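Local coordinates for protein hydroxynitrile lyase (Passiflora edulis, PDB 5Y02) that probably cleaves cyanohydrins to a carbonyl compound and hydrogen cyanide, and binds (R)-mandelonitrile as a homodimeric stress-responsive A/B barrel domain, here without its C-terminal peptide, at residues 42-47 / 63-68; 12-17 / 94-99; 7-12 / 67-72. All coordinates share one frame; numbering follows the deposited sequence. Where two conformers were deposited one is given.

Contact 1 of 3, residues 42-47 / 63-68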
loop_
_atom_site.group_PDB
_atom_site.type_symbol
_atom_site.label_atom_id
_atom_site.label_comp_id
_atom_site.label_asym_id
_atom_site.label_seq_id
_atom_site.Cartn_x
_atom_site.Cartn_y
_atom_site.Cartn_z
ATOM N N LYS A 42 0.642 0.033 -15.021
ATOM C CA LYS A 42 1.233 -1.301 -15.106
ATOM C C LYS A 42 1.215 -2.063 -13.792
ATOM O O LYS A 42 1.079 -1.475 -12.706
ATOM C CB LYS A 42 2.695 -1.226 -15.545
ATOM C CG LYS A 42 2.957 -0.477 -16.829
ATOM C CD LYS A 42 2.303 -1.102 -18.046
ATOM C CE LYS A 42 3.023 -0.688 -19.334
ATOM N NZ LYS A 42 3.500 0.730 -19.359
ATOM N N GLU A 43 1.360 -3.383 -13.928
ATOM C CA GLU A 43 1.532 -4.299 -12.814
ATOM C C GLU A 43 0.414 -4.164 -11.763
ATOM O O GLU A 43 0.652 -4.256 -10.563
ATOM C CB GLU A 43 2.928 -4.098 -12.193
ATOM C CG GLU A 43 4.091 -4.281 -13.184
ATOM C CD GLU A 43 4.243 -5.711 -13.715
ATOM O OE1 GLU A 43 3.675 -6.658 -13.121
ATOM O OE2 GLU A 43 4.949 -5.900 -14.733
ATOM N N TRP A 44 -0.811 -3.962 -12.222
ATOM C CA TRP A 44 -1.925 -3.806 -11.295
ATOM C C TRP A 44 -2.199 -5.132 -10.591
ATOM O O TRP A 44 -2.215 -6.210 -11.222
ATOM C CB TRP A 44 -3.158 -3.249 -12.020
ATOM C CG TRP A 44 -4.373 -3.023 -11.159
ATOM C CD1 TRP A 44 -4.669 -1.915 -10.409
ATOM C CD2 TRP A 44 -5.461 -3.933 -10.974
ATOM N NE1 TRP A 44 -5.892 -2.084 -9.775
ATOM C CE2 TRP A 44 -6.396 -3.309 -10.110
ATOM C CE3 TRP A 44 -5.749 -5.209 -11.468
ATOM C CZ2 TRP A 44 -7.588 -3.914 -9.747
ATOM C CZ3 TRP A 44 -6.936 -5.810 -11.102
ATOM C CH2 TRP A 44 -7.835 -5.166 -10.236
ATOM N N LYS A 45 -2.334 -5.063 -9.267
ATOM C CA LYS A 45 -2.670 -6.215 -8.440
ATOM C C LYS A 45 -3.530 -5.685 -7.302
ATOM O O LYS A 45 -3.526 -4.480 -7.007
ATOM C CB LYS A 45 -1.426 -6.922 -7.866
ATOM C CG LYS A 45 -0.350 -7.282 -8.891
ATOM C CD LYS A 45 0.947 -7.778 -8.263
ATOM C CE LYS A 45 2.157 -7.594 -9.181
ATOM N NZ LYS A 45 1.956 -8.078 -10.575
ATOM N N TRP A 46 -4.280 -6.576 -6.682
ATOM C CA TRP A 46 -5.154 -6.174 -5.575
ATOM C C TRP A 46 -5.376 -7.353 -4.660
ATOM O O TRP A 46 -5.058 -8.503 -5.009
ATOM C CB TRP A 46 -6.491 -5.648 -6.114
ATOM C CG TRP A 46 -7.347 -6.721 -6.693
ATOM C CD1 TRP A 46 -7.218 -7.284 -7.929
ATOM C CD2 TRP A 46 -8.454 -7.392 -6.059
ATOM N NE1 TRP A 46 -8.152 -8.260 -8.099
ATOM C CE2 TRP A 46 -8.934 -8.347 -6.975
ATOM C CE3 TRP A 46 -9.082 -7.275 -4.813
ATOM C CZ2 TRP A 46 -10.004 -9.197 -6.682
ATOM C CZ3 TRP A 46 -10.172 -8.119 -4.518
ATOM C CH2 TRP A 46 -10.605 -9.074 -5.453
ATOM N N GLY A 47 -5.948 -7.080 -3.499
ATOM C CA GLY A 47 -6.435 -8.136 -2.643
ATOM C C GLY A 47 -7.200 -7.629 -1.449
ATOM O O GLY A 47 -7.342 -6.416 -1.261
ATOM N N HIS A 63 -9.637 -3.513 1.347
ATOM C CA HIS A 63 -9.048 -3.795 0.042
ATOM C C HIS A 63 -7.817 -2.928 -0.200
ATOM O O HIS A 63 -7.759 -1.746 0.216
ATOM C CB HIS A 63 -10.025 -3.450 -1.048
ATOM C CG HIS A 63 -11.179 -4.384 -1.170
ATOM N ND1 HIS A 63 -12.193 -4.448 -0.237
ATOM C CD2 HIS A 63 -11.518 -5.240 -2.165
ATOM C CE1 HIS A 63 -13.096 -5.322 -0.647
ATOM N NE2 HIS A 63 -12.712 -5.815 -1.812
ATOM N N ALA A 64 -6.831 -3.524 -0.876
ATOM C CA ALA A 64 -5.659 -2.811 -1.352
ATOM C C ALA A 64 -5.517 -3.029 -2.854
ATOM O O ALA A 64 -5.846 -4.111 -3.369
ATOM C CB ALA A 64 -4.400 -3.294 -0.648
ATOM N N TYR A 65 -5.015 -2.003 -3.518
ATOM C CA TYR A 65 -4.757 -2.037 -4.966
ATOM C C TYR A 65 -3.400 -1.381 -5.203
ATOM O O TYR A 65 -3.138 -0.277 -4.702
ATOM C CB TYR A 65 -5.840 -1.286 -5.743
ATOM C CG TYR A 65 -7.233 -1.509 -5.236
ATOM C CD1 TYR A 65 -7.697 -0.794 -4.128
ATOM C CD2 TYR A 65 -8.098 -2.416 -5.836
ATOM C CE1 TYR A 65 -8.969 -0.969 -3.638
ATOM C CE2 TYR A 65 -9.391 -2.599 -5.345
ATOM C CZ TYR A 65 -9.819 -1.863 -4.242
ATOM O OH TYR A 65 -11.078 -2.004 -3.712
ATOM N N GLU A 66 -2.559 -2.031 -6.001
ATOM C CA GLU A 66 -1.237 -1.519 -6.289
ATOM C C GLU A 66 -1.046 -1.452 -7.798
ATOM O O GLU A 66 -1.519 -2.335 -8.536
ATOM C CB GLU A 66 -0.159 -2.415 -5.652
ATOM C CG GLU A 66 -0.363 -3.909 -5.868
ATOM C CD GLU A 66 0.773 -4.749 -5.320
ATOM O OE1 GLU A 66 1.776 -4.915 -6.044
ATOM O OE2 GLU A 66 0.685 -5.201 -4.150
ATOM N N SER A 67 -0.349 -0.422 -8.237
ATOM C CA SER A 67 0.049 -0.309 -9.652
ATOM C C SER A 67 1.302 0.540 -9.781
ATOM O O SER A 67 1.755 1.198 -8.822
ATOM C CB SER A 67 -1.090 0.223 -10.501
ATOM O OG SER A 67 -1.617 1.431 -10.006
ATOM N N THR A 68 1.896 0.485 -10.962
ATOM C CA THR A 68 3.170 1.117 -11.194
ATOM C C THR A 68 3.052 1.983 -12.440
ATOM O O THR A 68 2.452 1.559 -13.412
ATOM C CB THR A 68 4.275 0.061 -11.390
ATOM O OG1 THR A 68 4.416 -0.729 -10.212
ATOM C CG2 THR A 68 5.611 0.726 -11.693
HETATM O O HOH W 1 2.341 -4.378 -8.511
#

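Contact 2 of 3, residues 12-17 / 94-99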
loop_
_atom_site.group_PDB
_atom_site.type_symbol
_atom_site.label_atom_id
_atom_site.label_comp_id
_atom_site.label_asym_id
_atom_site.label_seq_id
_atom_site.Cartn_x
_atom_site.Cartn_y
_atom_site.Cartn_z
ATOM N N PHE A 12 -5.751 2.051 -0.562
ATOM C CA PHE A 12 -6.520 1.230 0.389
ATOM C C PHE A 12 -7.943 1.811 0.423
ATOM O O PHE A 12 -8.097 3.020 0.496
ATOM C CB PHE A 12 -6.002 1.328 1.829
ATOM C CG PHE A 12 -4.616 0.800 2.077
ATOM C CD1 PHE A 12 -3.962 -0.056 1.203
ATOM C CD2 PHE A 12 -3.992 1.129 3.266
ATOM C CE1 PHE A 12 -2.707 -0.543 1.502
ATOM C CE2 PHE A 12 -2.734 0.630 3.574
ATOM C CZ PHE A 12 -2.094 -0.201 2.687
ATOM N N ASN A 13 -8.970 0.969 0.396
ATOM C CA ASN A 13 -10.335 1.447 0.577
ATOM C C ASN A 13 -11.205 0.503 1.393
ATOM O O ASN A 13 -10.803 -0.605 1.765
ATOM C CB ASN A 13 -10.999 1.822 -0.776
ATOM C CG ASN A 13 -11.694 0.658 -1.448
ATOM O OD1 ASN A 13 -11.206 -0.457 -1.431
ATOM N ND2 ASN A 13 -12.862 0.926 -2.064
ATOM N N ARG A 14 -12.396 1.010 1.677
ATOM C CA ARG A 14 -13.482 0.297 2.270
ATOM C C ARG A 14 -14.701 0.745 1.476
ATOM O O ARG A 14 -14.853 1.941 1.217
ATOM C CB ARG A 14 -13.648 0.709 3.739
ATOM C CG ARG A 14 -14.684 -0.109 4.497
ATOM C CD ARG A 14 -15.055 0.577 5.813
ATOM N NE ARG A 14 -16.100 -0.202 6.465
ATOM C CZ ARG A 14 -15.900 -1.309 7.182
ATOM N NH1 ARG A 14 -14.671 -1.796 7.398
ATOM N NH2 ARG A 14 -16.955 -1.955 7.694
ATOM N N TYR A 15 -15.522 -0.214 1.070
ATOM C CA TYR A 15 -16.710 0.054 0.266
ATOM C C TYR A 15 -17.905 0.437 1.117
ATOM O O TYR A 15 -18.042 -0.006 2.259
ATOM C CB TYR A 15 -17.066 -1.142 -0.611
ATOM C CG TYR A 15 -16.109 -1.278 -1.765
ATOM C CD1 TYR A 15 -16.267 -0.491 -2.908
ATOM C CD2 TYR A 15 -15.019 -2.150 -1.704
ATOM C CE1 TYR A 15 -15.385 -0.581 -3.971
ATOM C CE2 TYR A 15 -14.136 -2.262 -2.772
ATOM C CZ TYR A 15 -14.318 -1.473 -3.895
ATOM O OH TYR A 15 -13.439 -1.536 -4.947
ATOM N N LYS A 16 -18.786 1.237 0.522
ATOM C CA LYS A 16 -20.043 1.589 1.175
ATOM C C LYS A 16 -20.860 0.325 1.417
ATOM O O LYS A 16 -20.906 -0.561 0.568
ATOM C CB LYS A 16 -20.819 2.540 0.295
ATOM C CG LYS A 16 -20.085 3.845 0.039
ATOM C CD LYS A 16 -20.724 5.017 0.705
ATOM C CE LYS A 16 -19.919 6.261 0.431
ATOM N NZ LYS A 16 -20.740 7.474 0.606
ATOM N N SER A 17 -21.521 0.260 2.567
ATOM C CA SER A 17 -22.248 -0.944 2.952
ATOM C C SER A 17 -23.487 -1.229 2.086
ATOM O O SER A 17 -23.929 -2.369 2.057
ATOM C CB SER A 17 -22.646 -0.879 4.429
ATOM O OG SER A 17 -23.694 0.043 4.600
ATOM N N ALA A 94 -18.249 5.039 -4.374
ATOM C CA ALA A 94 -18.396 3.702 -3.781
ATOM C C ALA A 94 -17.550 3.491 -2.514
ATOM O O ALA A 94 -17.746 2.490 -1.814
ATOM C CB ALA A 94 -18.082 2.632 -4.800
ATOM N N CYS A 95 -16.630 4.415 -2.227
ATOM C CA CYS A 95 -15.705 4.303 -1.095
ATOM C C CYS A 95 -16.314 4.889 0.169
ATOM O O CYS A 95 -16.642 6.087 0.221
ATOM C CB CYS A 95 -14.378 5.011 -1.381
ATOM S SG CYS A 95 -13.355 4.314 -2.695
ATOM N N GLU A 96 -16.468 4.050 1.189
ATOM C CA GLU A 96 -16.767 4.559 2.534
ATOM C C GLU A 96 -15.569 5.373 3.032
ATOM O O GLU A 96 -15.712 6.483 3.565
ATOM C CB GLU A 96 -17.097 3.401 3.474
ATOM C CG GLU A 96 -17.409 3.806 4.900
ATOM C CD GLU A 96 -18.594 4.749 4.993
ATOM O OE1 GLU A 96 -19.563 4.622 4.200
ATOM O OE2 GLU A 96 -18.539 5.628 5.865
ATOM N N LYS A 97 -14.372 4.825 2.829
ATOM C CA LYS A 97 -13.166 5.612 2.971
ATOM C C LYS A 97 -12.053 5.144 2.055
ATOM O O LYS A 97 -12.142 4.087 1.441
ATOM C CB LYS A 97 -12.716 5.663 4.419
ATOM C CG LYS A 97 -12.519 4.317 5.064
ATOM C CD LYS A 97 -12.225 4.531 6.535
ATOM C CE LYS A 97 -11.627 3.305 7.190
ATOM N NZ LYS A 97 -10.950 3.739 8.451
ATOM N N ILE A 98 -11.017 5.967 1.959
ATOM C CA ILE A 98 -9.936 5.711 1.012
ATOM C C ILE A 98 -8.676 6.422 1.486
ATOM O O ILE A 98 -8.751 7.497 2.084
ATOM C CB ILE A 98 -10.329 6.146 -0.416
ATOM C CG1 ILE A 98 -9.249 5.729 -1.433
ATOM C CG2 ILE A 98 -10.595 7.649 -0.489
ATOM C CD1 ILE A 98 -9.621 6.013 -2.859
ATOM N N VAL A 99 -7.529 5.790 1.272
ATOM C CA VAL A 99 -6.245 6.463 1.394
ATOM C C VAL A 99 -5.383 6.020 0.208
ATOM O O VAL A 99 -5.402 4.838 -0.162
ATOM C CB VAL A 99 -5.551 6.200 2.747
ATOM C CG1 VAL A 99 -5.368 4.715 3.006
ATOM C CG2 VAL A 99 -4.219 6.919 2.839
HETATM O O HOH W 2 -20.810 2.247 4.515
#

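Contact 3 of 3, residues 7-12 / 67-72. With MXN ((2R)-hydroxy(phenyl)ethanenitrile), chain M.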
loop_
_atom_site.group_PDB
_atom_site.type_symbol
_atom_site.label_atom_id
_atom_site.label_comp_id
_atom_site.label_asym_id
_atom_site.label_seq_id
_atom_site.Cartn_x
_atom_site.Cartn_y
_atom_site.Cartn_z
ATOM N N VAL A 7 7.052 5.199 -10.273
ATOM C CA VAL A 7 6.101 5.631 -9.239
ATOM C C VAL A 7 5.170 4.489 -8.869
ATOM O O VAL A 7 4.535 3.910 -9.758
ATOM C CB VAL A 7 5.195 6.773 -9.764
ATOM C CG1 VAL A 7 4.101 7.116 -8.757
ATOM C CG2 VAL A 7 6.004 8.016 -10.111
ATOM N N ARG A 8 5.066 4.196 -7.571
ATOM C CA ARG A 8 4.098 3.249 -7.052
ATOM C C ARG A 8 2.849 4.002 -6.624
ATOM O O ARG A 8 2.930 5.046 -5.984
ATOM C CB ARG A 8 4.655 2.478 -5.859
ATOM C CG ARG A 8 5.877 1.624 -6.151
ATOM C CD ARG A 8 5.499 0.344 -6.896
ATOM N NE ARG A 8 4.854 -0.648 -6.035
ATOM C CZ ARG A 8 4.002 -1.590 -6.450
ATOM N NH1 ARG A 8 3.620 -1.686 -7.729
ATOM N NH2 ARG A 8 3.502 -2.454 -5.568
ATOM N N HIS A 9 1.703 3.436 -6.956
ATOM C CA HIS A 9 0.407 4.025 -6.670
ATOM C C HIS A 9 -0.352 2.966 -5.874
ATOM O O HIS A 9 -0.733 1.920 -6.416
ATOM C CB HIS A 9 -0.283 4.363 -7.995
ATOM C CG HIS A 9 -1.699 4.838 -7.872
ATOM N ND1 HIS A 9 -2.027 6.089 -7.394
ATOM C CD2 HIS A 9 -2.866 4.272 -8.272
ATOM C CE1 HIS A 9 -3.338 6.252 -7.454
ATOM N NE2 HIS A 9 -3.872 5.167 -7.984
ATOM N N ILE A 10 -0.545 3.239 -4.586
ATOM C CA ILE A 10 -1.172 2.292 -3.681
ATOM C C ILE A 10 -2.413 2.904 -3.074
ATOM O O ILE A 10 -2.343 3.956 -2.481
ATOM C CB ILE A 10 -0.269 1.839 -2.510
ATOM C CG1 ILE A 10 1.132 1.460 -2.989
ATOM C CG2 ILE A 10 -0.930 0.680 -1.777
ATOM C CD1 ILE A 10 1.220 0.291 -3.921
ATOM N N VAL A 11 -3.511 2.167 -3.180
ATOM C CA VAL A 11 -4.837 2.568 -2.744
ATOM C C VAL A 11 -5.301 1.555 -1.710
ATOM O O VAL A 11 -5.244 0.341 -1.939
ATOM C CB VAL A 11 -5.820 2.569 -3.925
ATOM C CG1 VAL A 11 -7.236 2.940 -3.472
ATOM C CG2 VAL A 11 -5.316 3.511 -5.009
ATOM N N PHE A 12 -5.751 2.051 -0.562
ATOM C CA PHE A 12 -6.520 1.230 0.389
ATOM C C PHE A 12 -7.943 1.811 0.423
ATOM O O PHE A 12 -8.097 3.020 0.496
ATOM C CB PHE A 12 -6.002 1.328 1.829
ATOM C CG PHE A 12 -4.616 0.800 2.077
ATOM C CD1 PHE A 12 -3.962 -0.056 1.203
ATOM C CD2 PHE A 12 -3.992 1.129 3.266
ATOM C CE1 PHE A 12 -2.707 -0.543 1.502
ATOM C CE2 PHE A 12 -2.734 0.630 3.574
ATOM C CZ PHE A 12 -2.094 -0.201 2.687
ATOM N N SER A 67 -0.349 -0.422 -8.237
ATOM C CA SER A 67 0.049 -0.309 -9.652
ATOM C C SER A 67 1.302 0.540 -9.781
ATOM O O SER A 67 1.755 1.198 -8.822
ATOM C CB SER A 67 -1.090 0.223 -10.501
ATOM O OG SER A 67 -1.617 1.431 -10.006
ATOM N N THR A 68 1.896 0.485 -10.962
ATOM C CA THR A 68 3.170 1.117 -11.194
ATOM C C THR A 68 3.052 1.983 -12.440
ATOM O O THR A 68 2.452 1.559 -13.412
ATOM C CB THR A 68 4.275 0.061 -11.390
ATOM O OG1 THR A 68 4.416 -0.729 -10.212
ATOM C CG2 THR A 68 5.611 0.726 -11.693
ATOM N N PHE A 69 3.624 3.186 -12.384
ATOM C CA PHE A 69 3.710 4.099 -13.509
ATOM C C PHE A 69 5.167 4.434 -13.805
ATOM O O PHE A 69 5.981 4.537 -12.895
ATOM C CB PHE A 69 2.913 5.362 -13.218
ATOM C CG PHE A 69 1.466 5.094 -13.053
ATOM C CD1 PHE A 69 0.962 4.642 -11.828
ATOM C CD2 PHE A 69 0.589 5.241 -14.132
ATOM C CE1 PHE A 69 -0.391 4.348 -11.687
ATOM C CE2 PHE A 69 -0.752 4.950 -13.985
ATOM C CZ PHE A 69 -1.248 4.515 -12.759
ATOM N N HIS A 70 5.473 4.617 -15.090
ATOM C CA HIS A 70 6.844 4.920 -15.553
ATOM C C HIS A 70 7.368 6.260 -14.997
ATOM O O HIS A 70 8.561 6.412 -14.732
ATOM C CB HIS A 70 6.864 4.899 -17.101
ATOM C CG HIS A 70 8.172 5.299 -17.714
ATOM N ND1 HIS A 70 9.319 4.540 -17.585
ATOM C CD2 HIS A 70 8.509 6.361 -18.487
ATOM C CE1 HIS A 70 10.310 5.129 -18.233
ATOM N NE2 HIS A 70 9.846 6.235 -18.788
ATOM N N SER A 71 6.468 7.213 -14.791
ATOM C CA SER A 71 6.829 8.533 -14.302
ATOM C C SER A 71 5.599 9.226 -13.749
ATOM O O SER A 71 4.468 8.788 -14.010
ATOM C CB SER A 71 7.387 9.368 -15.453
ATOM O OG SER A 71 6.387 9.544 -16.427
ATOM N N VAL A 72 5.815 10.309 -13.010
ATOM C CA VAL A 72 4.715 11.181 -12.594
ATOM C C VAL A 72 3.939 11.752 -13.783
ATOM O O VAL A 72 2.714 11.814 -13.733
ATOM C CB VAL A 72 5.190 12.324 -11.658
ATOM C CG1 VAL A 72 4.163 13.455 -11.554
ATOM C CG2 VAL A 72 5.460 11.769 -10.283
HETATM C C1 MXN M . -8.041 5.489 -9.456
HETATM C C2 MXN M . -9.222 6.186 -9.217
HETATM C C3 MXN M . -9.904 6.810 -10.262
HETATM C C4 MXN M . -9.403 6.718 -11.556
HETATM C C5 MXN M . -8.220 6.037 -11.803
HETATM C C6 MXN M . -7.535 5.418 -10.762
HETATM C C7 MXN M . -7.336 4.882 -8.297
HETATM C C8 MXN M . -6.980 6.012 -7.409
HETATM N N9 MXN M . -6.702 6.911 -6.717
HETATM O O10 MXN M . -6.141 4.199 -8.723
HETATM O O HOH W 3 -3.485 0.969 -7.806
#

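Contact 1 of 3, residues 42-47 / 63-68
OE1 of E66 is gripped twice, by R8 NH2 in a salt bridge and by a water donating at 2.6 Å. The same water donates to E43 O at 2.7 Å, tying the glutamate to the backbone at the corner before strand 44-48. E66 CG sits in the crowded position between backbone N and carbonyl carbon (chi1 46°), and the chain then runs extended, crossing K45 obliquely with OE1 3.7 Å from K45 CD. K45 NZ pairs in a salt bridge with E107 of the second subunit and, through a weak hydrogen bond, with E43 OE1 at 3.4 Å. Paired amides join K42 to T68, K45 to E66 (K45 O to E66 N 2.8 Å, nearly straight at 173°) and G47 to A64; a beta bulge between the first two shifts the register by one. The face that carries W46 and Y65 is aromatic: W46 CB lies 3.6 Å from Y65 CD2 and over the rim of the W44 ring, whose edge meets S67 CB. I28 of helix 21-37 packs on W44, W46, H63 and Y65, strand 7-15 flanks 63-68, and the second subunit meets A64 and E66 OE2, the latter through Y103 and R8.

Contact 2 of 3, residues 12-17 / 94-99
A classic beta bulge interrupts the antiparallel pairing of strand 7-15 with strand 95-104, at the edge of the sheet farthest from strand 44-48. E96 and K97 both face R14, and R14 O receives a weak bond from each, from E96 N at 2.7 Å and from K97 N at 3.3 Å. Regular pairing precedes the bulge: F12 N reaches V99 O at 2.8 Å, nearly along the C=O axis. Beyond it K16 N bonds to A94 O, approaching from above the carbonyl plane. V99 CG1 lies alongside F12, 3.6 Å from its CB, while the F12 ring stacks on F12 of the second subunit. On the opposite face N13 carries the polar chemistry. Its CG takes the crowded position (chi1 88°), which sets ND2 3.3 Å above the centre of the Y15 ring and lets it donate, close to the amide plane, to C95 SG at 3.5 Å. OD1 of the same amide is held by Y65 OH. R14 runs extended, its CD 4.1 Å from E96 CG; the guanidinium bonds to G60 O, and a water links E96 OE1 to S17 N. The buried amide is used at both ends, with a sulfur and an aromatic face as partners on the ND2 side, whereas the charges of R14 and E96 stay apart and this seam relies on backbone bonds rather than a salt bridge.

Contact 3 of 3, residues 7-12 / 67-72
NE2 of H9 lies 2.6 Å from O10 of the bound (R)-mandelonitrile, a hydrogen bond at 154°, and the ligand's C7 sits in plane at the edge of the imidazole. V11 CG2 lies 3.8 Å from the nitrile carbon C8, and Y31 OH also bonds the ligand. In the next shell several groups fix the imidazole. CG is anti to the backbone N (chi1 173°), which carries the ring into the pocket; N102 OD1 holds ND1; and S67 OG lies in the ring plane, 3.6 Å from H9 CD2. F69 turns its edge toward the face of H9 in an offset edge-to-face pair, planes at 84°. A water spans H9 O and S67 OG. An alanine at H9 would remove the imidazole with its bonds to O10 and N102, and would probably leave the ligand hydroxyl less firmly placed and F69 without the ring face it turns its edge to. Further out, straight amide bonds pair V7 with F69, and H9 N reaches S67 O at 2.9 Å. On the other face R8 NH1 donates to T68 OG1 at 2.8 Å, within the guanidinium plane. V7 CG2 meets V72 CG2 where S71, at the N-cap and bonded to D74, starts helix 72-79. Because the carboxamide oxygen of N102 can only accept, ND1 probably carries a proton, which would leave NE2 able to accept from the hydroxyl when the ring is neutral.

In the fold
All three contacts belong to one antiparallel sheet. Contacts 1 and 3 flank strand 63-69 and share S67 and T68, while contacts 2 and 3 share strand 7-15 through F12. Contact 3 is buried and bears directly on the ligand; contacts 1 and 2 are only partly buried, with exposed charged residues at their margins. Their chemistry follows this placement: ring edges and a ligand bond in contact 3, tryptophans against a helix and carboxylate bridges to the other subunit in contact 1, and a bulge with an amide-sulfur bond in contact 2. Y65 OH meets Y15 OH, joining contacts 1 and 2, and each contact also touches the second subunit.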